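Local coordinates for protein KLLA0B12012p (PDB 6Y3P) that interacts with the mRNA decapping enzyme Dcp2 as Pby1 and probably binds ATP through its C-terminal ATP-grasp domain, the part described here, at residues Thr13-Glu18 and Tyr55-Met60; Leu227-Tyr232 and Glu302-Leu307; Glu306-Ala311 and Phe329-Leu334. All coordinates share one frame; numbering follows the deposited sequence.

Contact 1: Thr13-Glu18 and Tyr55-Met60; sequences TIPETE and YEQLDM
Thr-13 sets its OG1 between its own backbone N and carbonyl carbon (chi1 62°), and from there the hydroxyl meets the amide of Gln-57. The glutamine side chain starts with CG anti to its carbonyl carbon and runs out extended from there, which carries the amide across the gap between the loops. The two side chains slide past each other in opposite directions. Thr-13 OG1 donates a hydrogen bond of 2.7 Å to Gln-57 OE1. The bond is short but not ideally aimed. The hydroxyl sits above the carbonyl plane, 68° out of it, and not on a lone pair. The C=O...donor angle is 109°. OE1 has a second donor in the backbone N of Asp-54, and Thr-13 OG1 is also bonded to NE2 of His-51. A short polar chain thus runs from strand 48-52 through the hydroxyl to the amide oxygen. Beside it, Pro-15 CD lies 4.1 Å from Gln-57 NE2, a loose contact at the exposed margin. Pro-15 also opens a type I turn, closed by Glu-18 N bonding to Pro-15 O at 2.9 Å. The contact ties the loops at the C-terminal ends of two neighbouring strands, 8-12 and 48-52, of the four-stranded parallel sheet. An alanine in place of Gln-57 is likely to leave the Thr-13 hydroxyl and the Asp-54 N-H without their shared acceptor. The chemistry implies a polar join: one amide oxygen takes donors from both loops, and little apolar surface is buried beside it.

Contact 2: Leu227-Tyr232 and Glu302-Leu307; sequences LQVFVY and EAVSEL
Glu-306 OE1 is gripped by two hydroxyls, Tyr-93 OH and Ser-100 OG, on the side of the helix turned from the strand, while Val-304 on the near side packs against Val-229 and Val-231. The buried carboxylate thus has polar partners where the helix faces other parts of the domain. Toward the strand the contact is purely apolar. Val-304 CG1 stands anti to its backbone N (chi1 165°), and this branch does most of the touching. It reaches Val-229 CG1 at 3.6 Å. It also meets Val-231 CG2 at 3.6 Å, so one methyl group touches both valines. Val-231 and Val-304 come tip to tip, and the other branch of the helix valine, Val-304 CG2, lies 3.9 Å from Val-231 CG2. Val-229 meets Val-304 at a slant. The backbones are close, with Val-229 CA 7.3 Å from Ser-305 CA. Val-221 of the adjoining strand 215-224 touches both Val-229 and Val-304 and extends the same apolar patch. Ser-305 OG makes a weak hydrogen bond to Val-394 O in strand 391-396, which pairs with strand 228-239 on its other edge. Phe-230 points the opposite way, stacks on Phe-391 and packs on Ile-373 of helix 357-375. The antiparallel sheet is therefore covered by helix 290-313 on one face and by helix 357-375 on the other. This layered alpha/beta packing, with helices on both faces of an antiparallel sheet, is consistent with the C-terminal part of an ATP-grasp fold.

Contact 3: Glu306-Ala311 and Phe329-Leu334; sequences ELFKAA and FGFDFL
Phe-329 opens the strand segment and comes near the ring of Phe-308 on the helix. The touch is loose: Phe-329 CE1 and Phe-308 CZ are 4.4 Å apart, and the rings meet obliquely. Phe-331 is the main partner of the helix. Its CG stands anti to the carbonyl carbon (chi1 -85°), and the ring reaches out from the sheet to meet two helix residues. Phe-331 CZ approaches Phe-308 CE2 to 3.7 Å at a slant. The same Phe-331 CZ lies 4.1 Å from Phe-308 CZ, so one ring corner meets two neighbouring atoms of the other ring. The two ring planes are tilted by about 40°. Its neighbour on the ring, Phe-331 CE2, meets the methyl Leu-307 CD2 at 3.8 Å. Phe-308 does not start out toward the strand, but the far end of its ring comes nearer. That end lies by both phenylalanines, and Phe-319 packs on the same ring edge-to-face.

This is helix-on-sheet packing, helix 290-313 lying on a face of the antiparallel sheet, consistent with an ATP-grasp fold. The short axes stay 13.8 Å apart, and their directions differ by 117°. Long side chains, mostly aromatic, bridge that distance. Leu-307 CD2 and Phe-308 CE2 lie on opposite sides of the Phe-331 ring plane. Leu-307 also touches Leu-343 of strand 341-347 and Leu-86 and Ile-90 of helix 83-95.

Asp-332 turns to the other face of the sheet, where it forms a salt bridge with Arg-218. Phe-333 is again on the helix side, but it does not touch residues 306-311.

Contacts 2 and 3 are buried and both use helix 290-313 on the same antiparallel sheet. They share Glu-306 and Leu-307, and their centres lie about 7 Å apart. They also touch: Val-229 CG1 is 3.7 Å from Phe-308 CD2, and Val-304 CG2 is 3.9 Å from Phe-331 CD2. Valines bridge a short gap in contact 2, whereas aromatic rings span a wider one in contact 3. Contact 1 is partly buried and joins loops that follow strands of a separate parallel sheet. Its centre is about 25 Å from that of contact 2 and about 24 Å from that of contact 3. Its chemistry is polar, as its place among loops nearer the surface would suggest.

Contact 1: Thr13-Glu18 and Tyr55-Met60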
# COMPACT_ATOMS: atom_id res chain seq x y z
N THR A 13 6.35 -22.75 3.87
CA THR A 13 7.26 -22.97 2.72
C THR A 13 8.24 -21.83 2.48
O THR A 13 9.04 -21.87 1.53
CB THR A 13 6.46 -23.31 1.45
OG1 THR A 13 5.62 -22.22 1.11
CG2 THR A 13 5.66 -24.59 1.60
N ILE A 14 8.20 -20.82 3.33
CA ILE A 14 9.09 -19.68 3.25
C ILE A 14 10.51 -20.08 3.62
O ILE A 14 10.71 -20.82 4.59
CB ILE A 14 8.50 -18.51 4.08
CG1 ILE A 14 7.82 -17.54 3.13
CG2 ILE A 14 9.51 -17.80 5.00
CD1 ILE A 14 6.62 -16.97 3.63
N PRO A 15 11.51 -19.66 2.80
CA PRO A 15 12.91 -19.98 3.13
C PRO A 15 13.27 -19.52 4.54
O PRO A 15 12.88 -18.43 4.96
CB PRO A 15 13.70 -19.20 2.07
CG PRO A 15 12.74 -19.06 0.94
CD PRO A 15 11.44 -18.82 1.59
N GLU A 16 13.96 -20.40 5.26
CA GLU A 16 14.45 -20.20 6.63
C GLU A 16 15.38 -18.99 6.74
O GLU A 16 15.64 -18.52 7.85
CB GLU A 16 15.12 -21.49 7.14
CG GLU A 16 14.16 -22.67 7.20
CD GLU A 16 14.75 -23.99 7.67
OE1 GLU A 16 15.13 -24.08 8.86
OE2 GLU A 16 14.78 -24.94 6.86
N THR A 17 15.85 -18.47 5.59
CA THR A 17 16.67 -17.27 5.51
C THR A 17 15.83 -16.00 5.61
O THR A 17 16.39 -14.94 5.91
CB THR A 17 17.53 -17.23 4.24
OG1 THR A 17 16.80 -17.71 3.11
CG2 THR A 17 18.84 -17.97 4.41
N GLU A 18 14.51 -16.09 5.33
CA GLU A 18 13.61 -14.93 5.40
C GLU A 18 13.39 -14.41 6.82
O GLU A 18 13.24 -15.19 7.77
CB GLU A 18 12.27 -15.19 4.69
CG GLU A 18 12.25 -14.78 3.23
CD GLU A 18 10.98 -15.10 2.45
OE1 GLU A 18 9.86 -14.87 2.98
OE2 GLU A 18 11.11 -15.53 1.28
N TYR A 55 4.27 -15.72 -2.62
CA TYR A 55 3.17 -15.72 -3.58
C TYR A 55 3.19 -16.88 -4.55
O TYR A 55 2.16 -17.56 -4.69
CB TYR A 55 3.03 -14.38 -4.34
CG TYR A 55 1.77 -14.36 -5.18
CD1 TYR A 55 0.51 -14.44 -4.59
CD2 TYR A 55 1.84 -14.33 -6.57
CE1 TYR A 55 -0.66 -14.44 -5.36
CE2 TYR A 55 0.68 -14.35 -7.35
CZ TYR A 55 -0.56 -14.40 -6.74
OH TYR A 55 -1.71 -14.39 -7.51
N GLU A 56 4.35 -17.15 -5.16
CA GLU A 56 4.55 -18.22 -6.12
C GLU A 56 4.45 -19.63 -5.54
O GLU A 56 4.16 -20.55 -6.30
CB GLU A 56 5.88 -18.04 -6.90
CG GLU A 56 5.89 -16.92 -7.94
CD GLU A 56 4.62 -16.59 -8.72
OE1 GLU A 56 4.22 -15.40 -8.74
OE2 GLU A 56 4.02 -17.52 -9.31
N GLN A 57 4.68 -19.82 -4.20
CA GLN A 57 4.59 -21.17 -3.60
C GLN A 57 3.12 -21.56 -3.32
O GLN A 57 2.81 -22.75 -3.13
CB GLN A 57 5.41 -21.30 -2.31
CG GLN A 57 6.90 -20.96 -2.42
CD GLN A 57 7.53 -20.59 -1.10
OE1 GLN A 57 6.88 -20.15 -0.14
NE2 GLN A 57 8.84 -20.70 -1.02
N LEU A 58 2.22 -20.57 -3.26
CA LEU A 58 0.82 -20.88 -2.95
C LEU A 58 0.07 -21.50 -4.13
O LEU A 58 0.47 -21.31 -5.28
CB LEU A 58 0.09 -19.66 -2.38
CG LEU A 58 0.72 -18.98 -1.18
CD1 LEU A 58 -0.02 -17.71 -0.84
CD2 LEU A 58 0.77 -19.89 0.04
N ASP A 59 -0.98 -22.29 -3.83
CA ASP A 59 -1.79 -22.95 -4.85
C ASP A 59 -3.15 -22.30 -4.94
O ASP A 59 -4.07 -22.63 -4.18
CB ASP A 59 -1.89 -24.46 -4.58
CG ASP A 59 -2.41 -25.28 -5.77
OD1 ASP A 59 -2.80 -24.66 -6.80
OD2 ASP A 59 -2.39 -26.52 -5.68
N MET A 60 -3.30 -21.39 -5.92
CA MET A 60 -4.51 -20.61 -6.14
C MET A 60 -5.70 -21.46 -6.60
O MET A 60 -6.84 -21.13 -6.26
CB MET A 60 -4.26 -19.41 -7.07
CG MET A 60 -3.23 -18.41 -6.52
SD MET A 60 -3.74 -17.61 -4.98
CE MET A 60 -2.27 -17.72 -4.06

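Contact 2: Leu227-Tyr232 and Glu302-Leu307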
# COMPACT_ATOMS: atom_id res chain seq x y z
N LEU A 227 -15.45 -10.70 5.54
CA LEU A 227 -14.18 -9.99 5.45
C LEU A 227 -13.99 -9.20 6.71
O LEU A 227 -14.89 -8.50 7.15
CB LEU A 227 -14.17 -9.01 4.24
CG LEU A 227 -12.95 -8.06 4.11
CD1 LEU A 227 -11.75 -8.77 3.47
CD2 LEU A 227 -13.31 -6.84 3.28
N GLN A 228 -12.77 -9.28 7.27
CA GLN A 228 -12.35 -8.46 8.39
C GLN A 228 -11.09 -7.75 7.98
O GLN A 228 -10.22 -8.36 7.35
CB GLN A 228 -12.10 -9.29 9.63
CG GLN A 228 -13.38 -9.58 10.41
CD GLN A 228 -13.08 -10.57 11.49
OE1 GLN A 228 -12.74 -11.72 11.21
NE2 GLN A 228 -13.09 -10.11 12.74
N VAL A 229 -11.01 -6.45 8.28
CA VAL A 229 -9.86 -5.63 7.94
C VAL A 229 -9.22 -5.13 9.22
O VAL A 229 -9.90 -4.55 10.06
CB VAL A 229 -10.14 -4.49 6.93
CG1 VAL A 229 -8.82 -3.84 6.49
CG2 VAL A 229 -10.93 -4.98 5.72
N PHE A 230 -7.92 -5.42 9.38
CA PHE A 230 -7.18 -5.09 10.57
C PHE A 230 -5.99 -4.22 10.23
O PHE A 230 -5.17 -4.59 9.39
CB PHE A 230 -6.69 -6.36 11.26
CG PHE A 230 -7.79 -7.28 11.74
CD1 PHE A 230 -8.35 -7.11 13.00
CD2 PHE A 230 -8.24 -8.33 10.95
CE1 PHE A 230 -9.35 -7.96 13.45
CE2 PHE A 230 -9.23 -9.18 11.40
CZ PHE A 230 -9.79 -8.99 12.65
N VAL A 231 -5.92 -3.07 10.87
CA VAL A 231 -4.80 -2.15 10.70
C VAL A 231 -3.88 -2.34 11.90
O VAL A 231 -4.32 -2.37 13.04
CB VAL A 231 -5.28 -0.70 10.51
CG1 VAL A 231 -4.12 0.28 10.55
CG2 VAL A 231 -6.07 -0.53 9.21
N TYR A 232 -2.60 -2.52 11.62
CA TYR A 232 -1.54 -2.64 12.62
C TYR A 232 -1.06 -1.20 12.97
O TYR A 232 -0.53 -0.50 12.10
CB TYR A 232 -0.40 -3.52 12.08
CG TYR A 232 0.64 -3.83 13.13
CD1 TYR A 232 0.27 -4.25 14.41
CD2 TYR A 232 2.00 -3.73 12.84
CE1 TYR A 232 1.23 -4.52 15.39
CE2 TYR A 232 2.96 -4.01 13.81
CZ TYR A 232 2.57 -4.41 15.08
OH TYR A 232 3.52 -4.70 16.02
N GLU A 302 -9.67 5.26 8.69
CA GLU A 302 -10.79 5.67 7.87
C GLU A 302 -10.56 5.38 6.39
O GLU A 302 -11.46 4.84 5.74
CB GLU A 302 -11.12 7.14 8.13
CG GLU A 302 -12.55 7.52 7.79
CD GLU A 302 -13.66 6.60 8.25
OE1 GLU A 302 -13.56 5.98 9.34
OE2 GLU A 302 -14.67 6.52 7.51
N ALA A 303 -9.35 5.67 5.89
CA ALA A 303 -8.96 5.49 4.50
C ALA A 303 -8.91 4.02 4.07
O ALA A 303 -9.37 3.68 2.97
CB ALA A 303 -7.64 6.20 4.22
N VAL A 304 -8.37 3.15 4.97
CA VAL A 304 -8.29 1.70 4.79
C VAL A 304 -9.73 1.09 4.69
O VAL A 304 -10.01 0.33 3.77
CB VAL A 304 -7.43 1.04 5.92
CG1 VAL A 304 -7.63 -0.46 5.94
CG2 VAL A 304 -5.94 1.36 5.77
N SER A 305 -10.61 1.44 5.64
CA SER A 305 -12.01 1.01 5.75
C SER A 305 -12.80 1.37 4.49
O SER A 305 -13.49 0.53 3.92
CB SER A 305 -12.66 1.65 6.98
OG SER A 305 -14.04 1.36 7.04
N GLU A 306 -12.67 2.63 4.04
CA GLU A 306 -13.30 3.20 2.85
C GLU A 306 -12.80 2.51 1.60
O GLU A 306 -13.61 2.18 0.73
CB GLU A 306 -13.02 4.71 2.79
CG GLU A 306 -13.81 5.54 3.79
CD GLU A 306 -15.31 5.42 3.60
OE1 GLU A 306 -15.79 5.85 2.53
OE2 GLU A 306 -15.98 4.80 4.46
N LEU A 307 -11.49 2.23 1.53
CA LEU A 307 -10.90 1.53 0.38
C LEU A 307 -11.43 0.13 0.23
O LEU A 307 -11.76 -0.28 -0.88
CB LEU A 307 -9.36 1.56 0.40
CG LEU A 307 -8.64 0.92 -0.80
CD1 LEU A 307 -9.18 1.47 -2.14
CD2 LEU A 307 -7.18 1.16 -0.74

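Contact 3: Glu306-Ala311 and Phe329-Leu334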
# COMPACT_ATOMS: atom_id res chain seq x y z
N GLU A 306 -12.67 2.63 4.04
CA GLU A 306 -13.30 3.20 2.85
C GLU A 306 -12.80 2.51 1.60
O GLU A 306 -13.61 2.18 0.73
CB GLU A 306 -13.02 4.71 2.79
CG GLU A 306 -13.81 5.54 3.79
CD GLU A 306 -15.31 5.42 3.60
OE1 GLU A 306 -15.79 5.85 2.53
OE2 GLU A 306 -15.98 4.80 4.46
N LEU A 307 -11.49 2.23 1.53
CA LEU A 307 -10.90 1.53 0.38
C LEU A 307 -11.43 0.13 0.23
O LEU A 307 -11.76 -0.28 -0.88
CB LEU A 307 -9.36 1.56 0.40
CG LEU A 307 -8.64 0.92 -0.80
CD1 LEU A 307 -9.18 1.47 -2.14
CD2 LEU A 307 -7.18 1.16 -0.74
N PHE A 308 -11.53 -0.61 1.33
CA PHE A 308 -12.08 -1.96 1.25
C PHE A 308 -13.58 -1.94 0.91
O PHE A 308 -14.02 -2.80 0.15
CB PHE A 308 -11.72 -2.78 2.50
CG PHE A 308 -10.32 -3.33 2.32
CD1 PHE A 308 -10.06 -4.34 1.39
CD2 PHE A 308 -9.24 -2.78 3.00
CE1 PHE A 308 -8.77 -4.79 1.15
CE2 PHE A 308 -7.94 -3.22 2.76
CZ PHE A 308 -7.71 -4.22 1.84
N LYS A 309 -14.32 -0.91 1.35
CA LYS A 309 -15.73 -0.78 0.97
C LYS A 309 -15.82 -0.49 -0.55
O LYS A 309 -16.63 -1.11 -1.25
CB LYS A 309 -16.44 0.30 1.77
CG LYS A 309 -16.61 -0.08 3.23
CD LYS A 309 -17.82 0.59 3.86
CE LYS A 309 -17.47 1.72 4.78
NZ LYS A 309 -18.58 1.97 5.74
N ALA A 310 -14.91 0.37 -1.06
CA ALA A 310 -14.80 0.73 -2.48
C ALA A 310 -14.52 -0.50 -3.32
O ALA A 310 -15.29 -0.78 -4.23
CB ALA A 310 -13.69 1.76 -2.68
N ALA A 311 -13.44 -1.24 -2.97
CA ALA A 311 -12.90 -2.44 -3.62
C ALA A 311 -13.89 -3.57 -3.78
O ALA A 311 -13.96 -4.19 -4.84
CB ALA A 311 -11.69 -2.92 -2.85
N PHE A 329 -0.97 -6.63 3.68
CA PHE A 329 -0.52 -5.72 2.64
C PHE A 329 0.25 -4.57 3.29
O PHE A 329 0.02 -4.25 4.46
CB PHE A 329 -1.73 -5.12 1.90
CG PHE A 329 -2.71 -6.09 1.30
CD1 PHE A 329 -3.80 -6.55 2.03
CD2 PHE A 329 -2.60 -6.48 -0.03
CE1 PHE A 329 -4.74 -7.42 1.45
CE2 PHE A 329 -3.54 -7.34 -0.62
CZ PHE A 329 -4.60 -7.81 0.14
N GLY A 330 1.12 -3.95 2.48
CA GLY A 330 1.89 -2.77 2.84
C GLY A 330 1.26 -1.53 2.25
O GLY A 330 1.34 -1.31 1.04
N PHE A 331 0.58 -0.72 3.09
CA PHE A 331 -0.05 0.52 2.64
C PHE A 331 0.91 1.67 2.79
O PHE A 331 1.42 1.91 3.88
CB PHE A 331 -1.36 0.80 3.38
CG PHE A 331 -2.59 0.13 2.84
CD1 PHE A 331 -2.67 -1.25 2.74
CD2 PHE A 331 -3.74 0.87 2.57
CE1 PHE A 331 -3.84 -1.87 2.32
CE2 PHE A 331 -4.91 0.25 2.15
CZ PHE A 331 -4.96 -1.12 2.03
N ASP A 332 1.18 2.36 1.69
CA ASP A 332 2.08 3.50 1.68
C ASP A 332 1.33 4.81 1.56
O ASP A 332 0.61 5.08 0.58
CB ASP A 332 3.19 3.36 0.64
CG ASP A 332 4.14 2.23 1.01
OD1 ASP A 332 5.08 2.46 1.82
OD2 ASP A 332 3.89 1.09 0.57
N PHE A 333 1.47 5.60 2.63
CA PHE A 333 0.90 6.92 2.80
C PHE A 333 1.97 8.02 2.86
O PHE A 333 3.00 7.84 3.49
CB PHE A 333 0.12 6.98 4.13
CG PHE A 333 -1.13 6.16 4.20
CD1 PHE A 333 -2.35 6.67 3.78
CD2 PHE A 333 -1.11 4.89 4.77
CE1 PHE A 333 -3.52 5.90 3.88
CE2 PHE A 333 -2.28 4.12 4.84
CZ PHE A 333 -3.47 4.63 4.39
N LEU A 334 1.66 9.17 2.28
CA LEU A 334 2.46 10.39 2.35
C LEU A 334 1.77 11.29 3.40
O LEU A 334 0.55 11.21 3.60
CB LEU A 334 2.46 11.09 0.99
CG LEU A 334 3.61 10.76 0.01
CD1 LEU A 334 3.69 9.29 -0.32
CD2 LEU A 334 3.47 11.53 -1.28